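AceL NrdHF-1-1 Intein (Metagenome, PDB 6ZGQ) is a naturally split class 3 intein, deposited as a linked, splice-inactive variant; the native form probably excises itself from its precursor and joins the flanking segments. Local coordinates at residues P47-K52 / A133-G138; E6-G11 / K21-I26; T12-K17 / D30-F35; P72-I77 / S151-S156. One frame throughout, in Å; residues are numbered along the deposited sequence.

Contact 1 of 4, residues P47-K52 / A133-G138; sequences PTKTQK and ALSVPG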
loop_
_atom_site.group_PDB
_atom_site.type_symbol
_atom_site.label_atom_id
_atom_site.label_comp_id
_atom_site.label_asym_id
_atom_site.label_seq_id
_atom_site.Cartn_x
_atom_site.Cartn_y
_atom_site.Cartn_z
ATOM N N PRO A 47 -1.810 -13.122 6.482
ATOM C CA PRO A 47 -1.177 -13.196 5.160
ATOM C C PRO A 47 -0.957 -14.664 4.789
ATOM O O PRO A 47 -0.708 -15.468 5.689
ATOM C CB PRO A 47 0.172 -12.477 5.338
ATOM C CG PRO A 47 0.118 -11.792 6.665
ATOM C CD PRO A 47 -0.991 -12.408 7.472
ATOM N N THR A 48 -1.074 -14.991 3.495
ATOM C CA THR A 48 -0.846 -16.349 2.968
ATOM C C THR A 48 0.583 -16.492 2.412
ATOM O O THR A 48 1.055 -17.613 2.249
ATOM C CB THR A 48 -1.868 -16.709 1.871
ATOM O OG1 THR A 48 -1.720 -15.792 0.787
ATOM C CG2 THR A 48 -3.300 -16.661 2.411
ATOM N N LYS A 49 1.259 -15.372 2.138
ATOM C CA LYS A 49 2.708 -15.379 1.882
ATOM C C LYS A 49 3.338 -14.015 2.171
ATOM O O LYS A 49 2.658 -12.987 2.047
ATOM C CB LYS A 49 3.036 -15.856 0.455
ATOM C CG LYS A 49 2.394 -15.065 -0.672
ATOM C CD LYS A 49 3.014 -15.376 -2.030
ATOM C CE LYS A 49 2.644 -16.764 -2.542
ATOM N NZ LYS A 49 1.198 -16.891 -2.893
ATOM N N THR A 50 4.610 -14.047 2.601
ATOM C CA THR A 50 5.479 -12.871 2.759
ATOM C C THR A 50 6.669 -13.065 1.803
ATOM O O THR A 50 7.052 -14.217 1.562
ATOM C CB THR A 50 6.001 -12.739 4.201
ATOM O OG1 THR A 50 6.839 -13.857 4.489
ATOM C CG2 THR A 50 4.857 -12.695 5.208
ATOM N N GLN A 51 7.189 -11.968 1.242
ATOM C CA GLN A 51 8.281 -12.000 0.255
ATOM C C GLN A 51 9.356 -10.996 0.691
ATOM O O GLN A 51 9.014 -9.917 1.202
ATOM C CB GLN A 51 7.768 -11.691 -1.169
ATOM C CG GLN A 51 8.147 -10.307 -1.700
ATOM C CD GLN A 51 7.926 -10.114 -3.194
ATOM O OE1 GLN A 51 8.579 -9.267 -3.809
ATOM N NE2 GLN A 51 7.017 -10.882 -3.785
ATOM N N LYS A 52 10.623 -11.374 0.505
ATOM C CA LYS A 52 11.787 -10.517 0.737
ATOM C C LYS A 52 12.573 -10.454 -0.581
ATOM O O LYS A 52 12.936 -11.505 -1.127
ATOM C CB LYS A 52 12.653 -11.099 1.866
ATOM C CG LYS A 52 13.748 -10.179 2.395
ATOM C CD LYS A 52 14.840 -10.941 3.128
ATOM C CE LYS A 52 14.301 -11.766 4.286
ATOM N NZ LYS A 52 15.323 -12.734 4.761
ATOM N N ALA A 133 6.744 -7.805 0.693
ATOM C CA ALA A 133 5.375 -7.920 0.155
ATOM C C ALA A 133 4.570 -8.957 0.940
ATOM O O ALA A 133 5.161 -9.895 1.469
ATOM C CB ALA A 133 5.409 -8.308 -1.318
ATOM N N LEU A 134 3.246 -8.767 1.008
ATOM C CA LEU A 134 2.288 -9.720 1.595
ATOM C C LEU A 134 1.213 -10.085 0.566
ATOM O O LEU A 134 0.880 -9.251 -0.279
ATOM C CB LEU A 134 1.585 -9.091 2.805
ATOM C CG LEU A 134 2.463 -8.394 3.838
ATOM C CD1 LEU A 134 1.591 -7.757 4.915
ATOM C CD2 LEU A 134 3.444 -9.378 4.446
ATOM N N SER A 135 0.701 -11.315 0.646
ATOM C CA SER A 135 -0.537 -11.728 -0.023
ATOM C C SER A 135 -1.627 -11.864 1.044
ATOM O O SER A 135 -1.388 -12.498 2.079
ATOM C CB SER A 135 -0.330 -13.043 -0.774
ATOM O OG SER A 135 0.761 -12.917 -1.678
ATOM N N VAL A 136 -2.774 -11.218 0.807
ATOM C CA VAL A 136 -3.998 -11.369 1.625
ATOM C C VAL A 136 -5.190 -11.636 0.694
ATOM O O VAL A 136 -5.209 -11.152 -0.433
ATOM C CB VAL A 136 -4.261 -10.126 2.520
ATOM C CG1 VAL A 136 -3.310 -10.100 3.704
ATOM C CG2 VAL A 136 -4.168 -8.827 1.731
ATOM N N PRO A 137 -6.188 -12.425 1.144
ATOM C CA PRO A 137 -7.366 -12.745 0.320
ATOM C C PRO A 137 -8.050 -11.551 -0.377
ATOM O O PRO A 137 -8.478 -11.680 -1.522
ATOM C CB PRO A 137 -8.324 -13.370 1.334
ATOM C CG PRO A 137 -7.424 -14.022 2.332
ATOM C CD PRO A 137 -6.241 -13.096 2.459
ATOM N N GLY A 138 -8.151 -10.417 0.316
ATOM C CA GLY A 138 -8.810 -9.208 -0.203
ATOM C C GLY A 138 -7.989 -8.493 -1.271
ATOM O O GLY A 138 -8.513 -7.584 -1.924
#

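Contact 2 of 4, residues E6-G11 / K21-I26; sequences EALLVG and KNIENI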
loop_
_atom_site.group_PDB
_atom_site.type_symbol
_atom_site.label_atom_id
_atom_site.label_comp_id
_atom_site.label_asym_id
_atom_site.label_seq_id
_atom_site.Cartn_x
_atom_site.Cartn_y
_atom_site.Cartn_z
ATOM N N GLU A 6 7.110 -6.623 -6.723
ATOM C CA GLU A 6 5.766 -6.081 -6.425
ATOM C C GLU A 6 5.685 -5.672 -4.933
ATOM O O GLU A 6 4.630 -5.809 -4.298
ATOM C CB GLU A 6 4.706 -7.143 -6.770
ATOM C CG GLU A 6 3.320 -6.598 -7.078
ATOM C CD GLU A 6 2.480 -7.553 -7.908
ATOM O OE1 GLU A 6 2.046 -8.588 -7.358
ATOM O OE2 GLU A 6 2.252 -7.271 -9.109
ATOM N N ALA A 7 6.791 -5.126 -4.417
ATOM C CA ALA A 7 7.101 -5.052 -2.982
ATOM C C ALA A 7 7.089 -3.609 -2.454
ATOM O O ALA A 7 7.063 -2.667 -3.258
ATOM C CB ALA A 7 8.461 -5.697 -2.759
ATOM N N LEU A 8 7.094 -3.466 -1.121
ATOM C CA LEU A 8 7.114 -2.170 -0.410
ATOM C C LEU A 8 8.463 -1.998 0.288
ATOM O O LEU A 8 8.986 -2.992 0.805
ATOM C CB LEU A 8 6.001 -2.139 0.645
ATOM C CG LEU A 8 4.591 -2.368 0.109
ATOM C CD1 LEU A 8 3.635 -2.741 1.229
ATOM C CD2 LEU A 8 4.099 -1.129 -0.618
ATOM N N LEU A 9 8.983 -0.760 0.326
ATOM C CA LEU A 9 10.288 -0.442 0.941
ATOM C C LEU A 9 10.315 -0.957 2.374
ATOM O O LEU A 9 9.302 -0.833 3.078
ATOM C CB LEU A 9 10.539 1.072 0.940
ATOM C CG LEU A 9 11.908 1.508 1.463
ATOM C CD1 LEU A 9 13.008 0.944 0.582
ATOM C CD2 LEU A 9 12.003 3.020 1.534
ATOM N N VAL A 10 11.450 -1.528 2.796
ATOM C CA VAL A 10 11.637 -2.000 4.182
ATOM C C VAL A 10 11.254 -0.864 5.140
ATOM O O VAL A 10 11.474 0.318 4.814
ATOM C CB VAL A 10 13.086 -2.504 4.449
ATOM C CG1 VAL A 10 14.122 -1.401 4.260
ATOM C CG2 VAL A 10 13.211 -3.126 5.835
ATOM N N GLY A 11 10.633 -1.226 6.268
ATOM C CA GLY A 11 10.275 -0.277 7.315
ATOM C C GLY A 11 8.921 0.368 7.105
ATOM O O GLY A 11 8.461 1.095 7.983
ATOM N N LYS A 21 2.975 -2.534 12.538
ATOM C CA LYS A 21 4.131 -3.443 12.566
ATOM C C LYS A 21 4.964 -3.278 11.299
ATOM O O LYS A 21 4.410 -3.325 10.188
ATOM C CB LYS A 21 3.647 -4.900 12.675
ATOM C CG LYS A 21 4.725 -5.933 12.996
ATOM C CD LYS A 21 4.117 -7.298 13.299
ATOM C CE LYS A 21 5.054 -8.167 14.114
ATOM N NZ LYS A 21 4.427 -9.456 14.503
ATOM N N ASN A 22 6.276 -3.095 11.485
ATOM C CA ASN A 22 7.267 -3.030 10.396
ATOM C C ASN A 22 7.041 -4.226 9.469
ATOM O O ASN A 22 6.963 -5.361 9.950
ATOM C CB ASN A 22 8.694 -3.025 10.962
ATOM C CG ASN A 22 8.945 -1.850 11.887
ATOM O OD1 ASN A 22 8.376 -0.781 11.703
ATOM N ND2 ASN A 22 9.798 -2.043 12.885
ATOM N N ILE A 23 6.874 -3.960 8.171
ATOM C CA ILE A 23 6.496 -4.994 7.195
ATOM C C ILE A 23 7.484 -6.168 7.244
ATOM O O ILE A 23 7.056 -7.315 7.136
ATOM C CB ILE A 23 6.322 -4.425 5.762
ATOM C CG1 ILE A 23 5.754 -5.498 4.815
ATOM C CG2 ILE A 23 7.637 -3.844 5.237
ATOM C CD1 ILE A 23 5.114 -4.944 3.563
ATOM N N GLU A 24 8.779 -5.883 7.452
ATOM C CA GLU A 24 9.833 -6.923 7.485
ATOM C C GLU A 24 9.665 -7.885 8.667
ATOM O O GLU A 24 10.343 -8.920 8.695
ATOM C CB GLU A 24 11.235 -6.312 7.556
ATOM C CG GLU A 24 11.488 -5.491 8.815
ATOM C CD GLU A 24 11.296 -4.001 8.610
ATOM O OE1 GLU A 24 10.545 -3.603 7.694
ATOM O OE2 GLU A 24 11.909 -3.227 9.367
ATOM N N ASN A 25 8.807 -7.523 9.633
ATOM C CA ASN A 25 8.524 -8.343 10.827
ATOM C C ASN A 25 7.180 -9.077 10.737
ATOM O O ASN A 25 6.858 -9.836 11.646
ATOM C CB ASN A 25 8.556 -7.485 12.101
ATOM C CG ASN A 25 9.916 -6.885 12.361
ATOM O OD1 ASN A 25 10.038 -5.692 12.628
ATOM N ND2 ASN A 25 10.952 -7.706 12.270
ATOM N N ILE A 26 6.412 -8.863 9.662
ATOM C CA ILE A 26 5.117 -9.546 9.460
ATOM C C ILE A 26 5.375 -11.039 9.186
ATOM O O ILE A 26 6.257 -11.368 8.380
ATOM C CB ILE A 26 4.309 -8.913 8.297
ATOM C CG1 ILE A 26 3.837 -7.490 8.657
ATOM C CG2 ILE A 26 3.133 -9.801 7.893
ATOM C CD1 ILE A 26 2.709 -7.434 9.665
HETATM O O HOH W 1 9.887 1.571 10.388
#

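Contact 3 of 4, residues T12-K17 / D30-F35; sequences TKVTTK and DEVLQF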
loop_
_atom_site.group_PDB
_atom_site.type_symbol
_atom_site.label_atom_id
_atom_site.label_comp_id
_atom_site.label_asym_id
_atom_site.label_seq_id
_atom_site.Cartn_x
_atom_site.Cartn_y
_atom_site.Cartn_z
ATOM N N THR A 12 8.301 0.145 5.940
ATOM C CA THR A 12 6.868 0.426 5.758
ATOM C C THR A 12 6.111 -0.315 6.861
ATOM O O THR A 12 6.312 -1.520 7.016
ATOM C CB THR A 12 6.384 -0.041 4.371
ATOM O OG1 THR A 12 7.020 0.759 3.373
ATOM C CG2 THR A 12 4.867 0.094 4.211
ATOM N N LYS A 13 5.273 0.393 7.631
ATOM C CA LYS A 13 4.465 -0.236 8.689
ATOM C C LYS A 13 3.161 -0.765 8.089
ATOM O O LYS A 13 2.579 -0.101 7.237
ATOM C CB LYS A 13 4.187 0.744 9.836
ATOM C CG LYS A 13 5.392 0.950 10.734
ATOM C CD LYS A 13 5.119 1.965 11.814
ATOM C CE LYS A 13 6.400 2.297 12.545
ATOM N NZ LYS A 13 6.983 1.119 13.241
ATOM N N VAL A 14 2.761 -1.970 8.509
ATOM C CA VAL A 14 1.503 -2.621 8.109
ATOM C C VAL A 14 0.584 -2.593 9.337
ATOM O O VAL A 14 1.012 -3.001 10.424
ATOM C CB VAL A 14 1.739 -4.082 7.643
ATOM C CG1 VAL A 14 0.427 -4.844 7.485
ATOM C CG2 VAL A 14 2.534 -4.113 6.342
ATOM N N THR A 15 -0.634 -2.071 9.168
ATOM C CA THR A 15 -1.618 -2.015 10.261
ATOM C C THR A 15 -2.130 -3.424 10.534
ATOM O O THR A 15 -2.533 -4.104 9.595
ATOM C CB THR A 15 -2.728 -1.011 9.932
ATOM O OG1 THR A 15 -2.087 0.252 9.786
ATOM C CG2 THR A 15 -3.790 -0.920 11.029
ATOM N N THR A 16 -2.026 -3.846 11.802
ATOM C CA THR A 16 -2.461 -5.162 12.306
ATOM C C THR A 16 -3.480 -4.914 13.429
ATOM O O THR A 16 -3.694 -3.743 13.778
ATOM C CB THR A 16 -1.263 -6.016 12.807
ATOM O OG1 THR A 16 -0.882 -5.625 14.130
ATOM C CG2 THR A 16 -0.059 -5.887 11.889
ATOM N N LYS A 17 -4.098 -5.981 13.960
ATOM C CA LYS A 17 -5.068 -5.882 15.071
ATOM C C LYS A 17 -4.408 -5.307 16.337
ATOM O O LYS A 17 -5.092 -4.657 17.125
ATOM C CB LYS A 17 -5.728 -7.241 15.393
ATOM C CG LYS A 17 -7.026 -7.116 16.205
ATOM C CD LYS A 17 -7.580 -8.444 16.709
ATOM C CE LYS A 17 -8.627 -8.216 17.793
ATOM N NZ LYS A 17 -9.300 -9.470 18.230
ATOM N N ASP A 30 0.446 -13.151 11.848
ATOM C CA ASP A 30 -0.034 -11.780 12.127
ATOM C C ASP A 30 -1.448 -11.603 11.558
ATOM O O ASP A 30 -1.808 -12.275 10.591
ATOM C CB ASP A 30 0.913 -10.712 11.558
ATOM C CG ASP A 30 2.145 -10.510 12.411
ATOM O OD1 ASP A 30 1.989 -10.267 13.618
ATOM O OD2 ASP A 30 3.265 -10.618 11.873
ATOM N N GLU A 31 -2.219 -10.708 12.177
ATOM C CA GLU A 31 -3.591 -10.370 11.769
ATOM C C GLU A 31 -3.576 -8.978 11.126
ATOM O O GLU A 31 -3.662 -7.970 11.843
ATOM C CB GLU A 31 -4.519 -10.406 12.988
ATOM C CG GLU A 31 -4.516 -11.751 13.690
ATOM C CD GLU A 31 -5.413 -11.763 14.909
ATOM O OE1 GLU A 31 -4.962 -11.327 15.989
ATOM O OE2 GLU A 31 -6.568 -12.209 14.778
ATOM N N VAL A 32 -3.505 -8.951 9.793
ATOM C CA VAL A 32 -3.285 -7.729 9.001
ATOM C C VAL A 32 -4.634 -7.138 8.605
ATOM O O VAL A 32 -5.530 -7.896 8.208
ATOM C CB VAL A 32 -2.451 -8.048 7.729
ATOM C CG1 VAL A 32 -2.343 -6.845 6.799
ATOM C CG2 VAL A 32 -1.063 -8.548 8.113
ATOM N N LEU A 33 -4.771 -5.811 8.714
ATOM C CA LEU A 33 -5.979 -5.103 8.248
ATOM C C LEU A 33 -5.972 -5.110 6.720
ATOM O O LEU A 33 -5.158 -4.399 6.105
ATOM C CB LEU A 33 -6.018 -3.664 8.781
ATOM C CG LEU A 33 -7.298 -2.877 8.471
ATOM C CD1 LEU A 33 -8.522 -3.589 9.028
ATOM C CD2 LEU A 33 -7.216 -1.458 9.009
ATOM N N GLN A 34 -6.832 -5.949 6.128
ATOM C CA GLN A 34 -6.999 -6.030 4.674
ATOM C C GLN A 34 -8.205 -5.184 4.278
ATOM O O GLN A 34 -9.028 -4.852 5.140
ATOM C CB GLN A 34 -7.129 -7.487 4.194
ATOM C CG GLN A 34 -8.443 -8.177 4.521
ATOM C CD GLN A 34 -8.734 -9.311 3.567
ATOM O OE1 GLN A 34 -7.827 -10.018 3.132
ATOM N NE2 GLN A 34 -10.001 -9.483 3.219
ATOM N N PHE A 35 -8.255 -4.821 2.994
ATOM C CA PHE A 35 -9.368 -4.119 2.343
ATOM C C PHE A 35 -9.780 -4.978 1.139
ATOM O O PHE A 35 -8.956 -5.236 0.250
ATOM C CB PHE A 35 -8.908 -2.717 1.918
ATOM C CG PHE A 35 -9.964 -1.878 1.238
ATOM C CD1 PHE A 35 -11.006 -1.318 1.961
ATOM C CD2 PHE A 35 -9.881 -1.609 -0.122
ATOM C CE1 PHE A 35 -11.956 -0.524 1.340
ATOM C CE2 PHE A 35 -10.829 -0.820 -0.750
ATOM C CZ PHE A 35 -11.871 -0.280 -0.020
#

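Contact 4 of 4, residues P72-I77 / S151-S156; sequences PNHRMI and SVTGAS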
loop_
_atom_site.group_PDB
_atom_site.type_symbol
_atom_site.label_atom_id
_atom_site.label_comp_id
_atom_site.label_asym_id
_atom_site.label_seq_id
_atom_site.Cartn_x
_atom_site.Cartn_y
_atom_site.Cartn_z
ATOM N N PRO A 72 8.728 -0.847 -8.683
ATOM C CA PRO A 72 8.093 -0.529 -9.970
ATOM C C PRO A 72 6.802 -1.306 -10.298
ATOM O O PRO A 72 5.869 -0.699 -10.828
ATOM C CB PRO A 72 9.185 -0.863 -10.988
ATOM C CG PRO A 72 10.460 -0.630 -10.244
ATOM C CD PRO A 72 10.179 -1.063 -8.830
ATOM N N ASN A 73 6.759 -2.603 -9.960
ATOM C CA ASN A 73 5.638 -3.502 -10.314
ATOM C C ASN A 73 4.699 -3.749 -9.136
ATOM O O ASN A 73 3.876 -4.664 -9.208
ATOM C CB ASN A 73 6.135 -4.854 -10.853
ATOM C CG ASN A 73 6.975 -4.708 -12.102
ATOM O OD1 ASN A 73 6.635 -3.944 -13.003
ATOM N ND2 ASN A 73 8.074 -5.435 -12.163
ATOM N N HIS A 74 4.830 -2.952 -8.069
ATOM C CA HIS A 74 3.889 -2.969 -6.938
ATOM C C HIS A 74 2.506 -2.517 -7.417
ATOM O O HIS A 74 2.417 -1.584 -8.227
ATOM C CB HIS A 74 4.353 -2.065 -5.803
ATOM C CG HIS A 74 3.434 -2.100 -4.633
ATOM N ND1 HIS A 74 3.335 -3.202 -3.814
ATOM C CD2 HIS A 74 2.546 -1.195 -4.165
ATOM C CE1 HIS A 74 2.441 -2.964 -2.875
ATOM N NE2 HIS A 74 1.938 -1.757 -3.071
ATOM N N ARG A 75 1.454 -3.182 -6.929
ATOM C CA ARG A 75 0.071 -2.877 -7.305
ATOM C C ARG A 75 -0.407 -1.666 -6.490
ATOM O O ARG A 75 -0.451 -1.733 -5.251
ATOM C CB ARG A 75 -0.827 -4.107 -7.093
ATOM C CG ARG A 75 -0.531 -5.244 -8.068
ATOM C CD ARG A 75 -1.173 -6.558 -7.656
ATOM N NE ARG A 75 -2.639 -6.475 -7.636
ATOM C CZ ARG A 75 -3.407 -6.463 -6.541
ATOM N NH1 ARG A 75 -2.887 -6.540 -5.325
ATOM N NH2 ARG A 75 -4.726 -6.378 -6.663
ATOM N N MET A 76 -0.685 -0.552 -7.180
ATOM C CA MET A 76 -1.309 0.627 -6.572
ATOM C C MET A 76 -2.819 0.433 -6.657
ATOM O O MET A 76 -3.303 -0.055 -7.684
ATOM C CB MET A 76 -0.883 1.911 -7.288
ATOM C CG MET A 76 0.616 2.160 -7.234
ATOM S SD MET A 76 1.237 2.208 -5.543
ATOM C CE MET A 76 0.570 3.780 -4.996
ATOM N N ILE A 77 -3.518 0.760 -5.564
ATOM C CA ILE A 77 -4.965 0.564 -5.404
ATOM C C ILE A 77 -5.597 1.957 -5.353
ATOM O O ILE A 77 -5.141 2.816 -4.587
ATOM C CB ILE A 77 -5.274 -0.258 -4.123
ATOM C CG1 ILE A 77 -4.579 -1.633 -4.177
ATOM C CG2 ILE A 77 -6.774 -0.423 -3.906
ATOM C CD1 ILE A 77 -5.034 -2.550 -5.299
ATOM N N SER A 151 -3.242 4.221 4.624
ATOM C CA SER A 151 -3.743 4.164 3.239
ATOM C C SER A 151 -3.772 2.716 2.758
ATOM O O SER A 151 -3.110 1.862 3.364
ATOM C CB SER A 151 -2.873 5.012 2.309
ATOM O OG SER A 151 -1.520 4.573 2.295
ATOM N N VAL A 152 -4.546 2.453 1.700
ATOM C CA VAL A 152 -4.701 1.106 1.118
ATOM C C VAL A 152 -3.628 0.960 0.034
ATOM O O VAL A 152 -3.431 1.893 -0.750
ATOM C CB VAL A 152 -6.132 0.895 0.544
ATOM C CG1 VAL A 152 -6.275 -0.420 -0.218
ATOM C CG2 VAL A 152 -7.171 0.962 1.660
ATOM N N THR A 153 -2.915 -0.169 0.038
ATOM C CA THR A 153 -1.902 -0.492 -0.980
ATOM C C THR A 153 -2.118 -1.935 -1.453
ATOM O O THR A 153 -2.738 -2.717 -0.723
ATOM C CB THR A 153 -0.474 -0.283 -0.436
ATOM O OG1 THR A 153 0.416 -0.148 -1.544
ATOM C CG2 THR A 153 -0.023 -1.437 0.461
ATOM N N GLY A 154 -1.644 -2.268 -2.656
ATOM C CA GLY A 154 -1.819 -3.614 -3.223
ATOM C C GLY A 154 -1.015 -4.682 -2.499
ATOM O O GLY A 154 0.118 -4.412 -2.071
ATOM N N ALA A 155 -1.615 -5.869 -2.356
ATOM C CA ALA A 155 -0.933 -7.125 -1.995
ATOM C C ALA A 155 -0.322 -7.743 -3.256
ATOM O O ALA A 155 -0.705 -7.349 -4.365
ATOM C CB ALA A 155 -1.923 -8.095 -1.364
ATOM N N SER A 156 0.647 -8.651 -3.084
ATOM C CA SER A 156 1.213 -9.450 -4.187
ATOM C C SER A 156 0.233 -10.581 -4.503
ATOM O O SER A 156 -0.349 -11.162 -3.577
ATOM C CB SER A 156 2.600 -10.001 -3.825
ATOM O OG SER A 156 2.684 -10.338 -2.447
HETATM O O HOH W 2 -2.056 1.994 -3.349
HETATM O O HOH W 3 -4.909 3.646 -1.974
#

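Contact 1 of 4, residues P47-K52 / A133-G138
The carboxamide of Gln51 lies flat against Ala133. The methyl CB of Ala133 sits over one face of it, 3.6 Å from Gln51 CD, and Ala7 touches the same face near OE1. Elsewhere in the contact, Pro47 CB lies 3.6 Å from Ser135 O.

Strands 49-55 and 128-135 run antiparallel here. Gln51 and Ala133 form a hydrogen-bonded pair: Gln51 N reaches Ala133 O at 2.9 Å, and Ala133 N reaches Gln51 O at 3.1 Å. Thr50 and Leu134 form the next, non-hydrogen-bonded pair. Their methyls Thr50 CG2 and Leu134 CD2 meet at 3.7 Å on the opposite face of the sheet from Gln51. Ser135 N bonds Lys49 O at 2.9 Å. Thr48 N also bonds Ser135 O at 2.9 Å. Ser135 OG turns to Ser156 O, outside this pairing.

Ala133 is probably an engineered residue, near the splicing centre of this class 3 intein. The backbone pairing sets its CB next to Gln51 and Ser156, which makes this a buried position.

Contact 2 of 4, residues E6-G11 / K21-I26
The torsions of Glu24 bring its carboxylate to Gly11. CG sits between the backbone N and the carbonyl carbon (chi1 62°), and a bend at chi2 (-97°) swings CD back over Val10. OE1 then receives Gly11 N at 2.8 Å. The N-H arrives on the syn side of the carboxylate, somewhat out of its plane, and the bond is bent (141° at the hydrogen). Ile23 is set differently. Its CG1 is anti to the backbone N, and the extended chain carries CD1 to Leu8.

Val10 packs against the carboxylate. Its CG2 rests 3.5 Å from Glu24 CD, the two side chains crossing at a slant. Leu8 and Ile23 form a separate apolar pair. They cross at about a right angle, and their methyls Leu8 CD1 and Ile23 CD1 are 3.5 Å apart. Ile23 CG2 lies 4.1 Å from Gly11 N.

A water joins the far end. It donates to Gly11 O at 2.8 Å and to Asn22 OD1 at 3.1 Å. Lys13 NZ also bonds Asn22 OD1.

The segment 6-11 enters the intein domain at the N-terminal side, and Ala7 is probably the first residue of the intein itself. Residues 23-25 form a short 3-10 turn after strand 20-22, and Glu24 and Ile23 project from it. The backbone of Gly11 has a positive phi, which favours glycine.

The carboxylate thus takes up the N-H of Gly11 in the link between strands 8-9 and 13-15. A negative charge on Glu24 would be expected to strengthen its grip on that N-H.

Contact 3 of 4, residues T12-K17 / D30-F35
Two backbone bonds tie Thr15 and Lys17 to Leu33 and Glu31. Leu33 N gives an almost straight bond to Thr15 O, 2.9 Å long and 169° at the hydrogen. Lys17 N reaches Glu31 O, also at 2.9 Å, arriving nearly along the C=O axis. The same Glu31 O takes a CA-H contact from Thr16, with Thr16 CA 3.1 Å away. Between the two bonds Thr16 and Val32 are bridged, their CA atoms 4.3 Å apart.

The bridge is a single one. The axes of strands 13-15 and 32-35 stand at 74°, and the chains part on both sides of it. In this all-beta HINT fold of inteins the bridge joins the large curled sheet, through 13-15, to the two-stranded sheet of 32-35 and 42-45.

Side chains pack around the bridge. Thr15 and Leu33 lie side by side and point the same way, with Thr15 CG2 4.0 Å from Leu33 CD2. Val142 touches both. Thr15 OG1 turns to Asp20 instead. Val14 CG1 is anti to its backbone N (chi1 169°), which directs it at Val32. In the conformer given it is 3.5 Å from Val32 CG1; as Val32 has a second conformer, the tightness is doubtful. Lys17 and Glu31 also lie side by side. Their charged ends stay apart, Lys17 NZ being 5.2 Å from Glu31 OE2.

Contact 4 of 4, residues P72-I77 / S151-S156
Thr153 OG1 is gripped by two groups, His74 and Gln68. His74 NE2 donates to it at 2.7 Å, close to the ring plane, and Gln68 OE1 also bonds it. The fold is the HINT domain of inteins, and His74 is probably its block B histidine. Its chi1 of -178° sets CG anti to the backbone N. While NE2 of the ring meets Thr153, its ND1 bonds Glu6 O, next to the likely N-terminal splice junction.

Strands 75-80 and 150-154 run antiparallel here but are only loosely joined. Gly154 N makes a weak bond to Arg75 O at 2.9 Å. Gly154 CA lies 3.1 Å from Arg75 O, a closeness that suits glycine. Further on, two waters span the gap. One accepts from Ile77 N and lies 2.9 Å from Val152 O, to which it may donate. The other donates to both Ile77 O and Val152 O.

Arg75 NH1 points at Ala155 O near its guanidinium plane, but the modelled 2.5 Å is doubtfully short. Arg75 NE also forms a salt bridge with Glu86. Ala155 is probably an engineered residue at the C-terminal end of the intein. Ile77 CG2 touches Val152 CG1 at 3.7 Å.

The four contacts lie in one compact all-beta domain, their centres about 11 to 14 Å apart. Along the chain they form two interleaved pairs. Contacts 2 and 3 alternate within residues 6-35, and contacts 1 and 4 alternate from 47 to 156. Contacts 1 and 2 share the small sheet of strands 8-9, 128-135 and 49-55. Contacts 2, 3 and 4 reach the large curled sheet. Ile26 of contact 2 packs on Leu134 of contact 1, and Gln34 of contact 3 bonds Gly138. Contacts 1 and 4 touch where Leu134 bonds the Ser156 backbone, and contacts 2 and 4 also touch. Both probable splice junctions are thus drawn together beside Ala133.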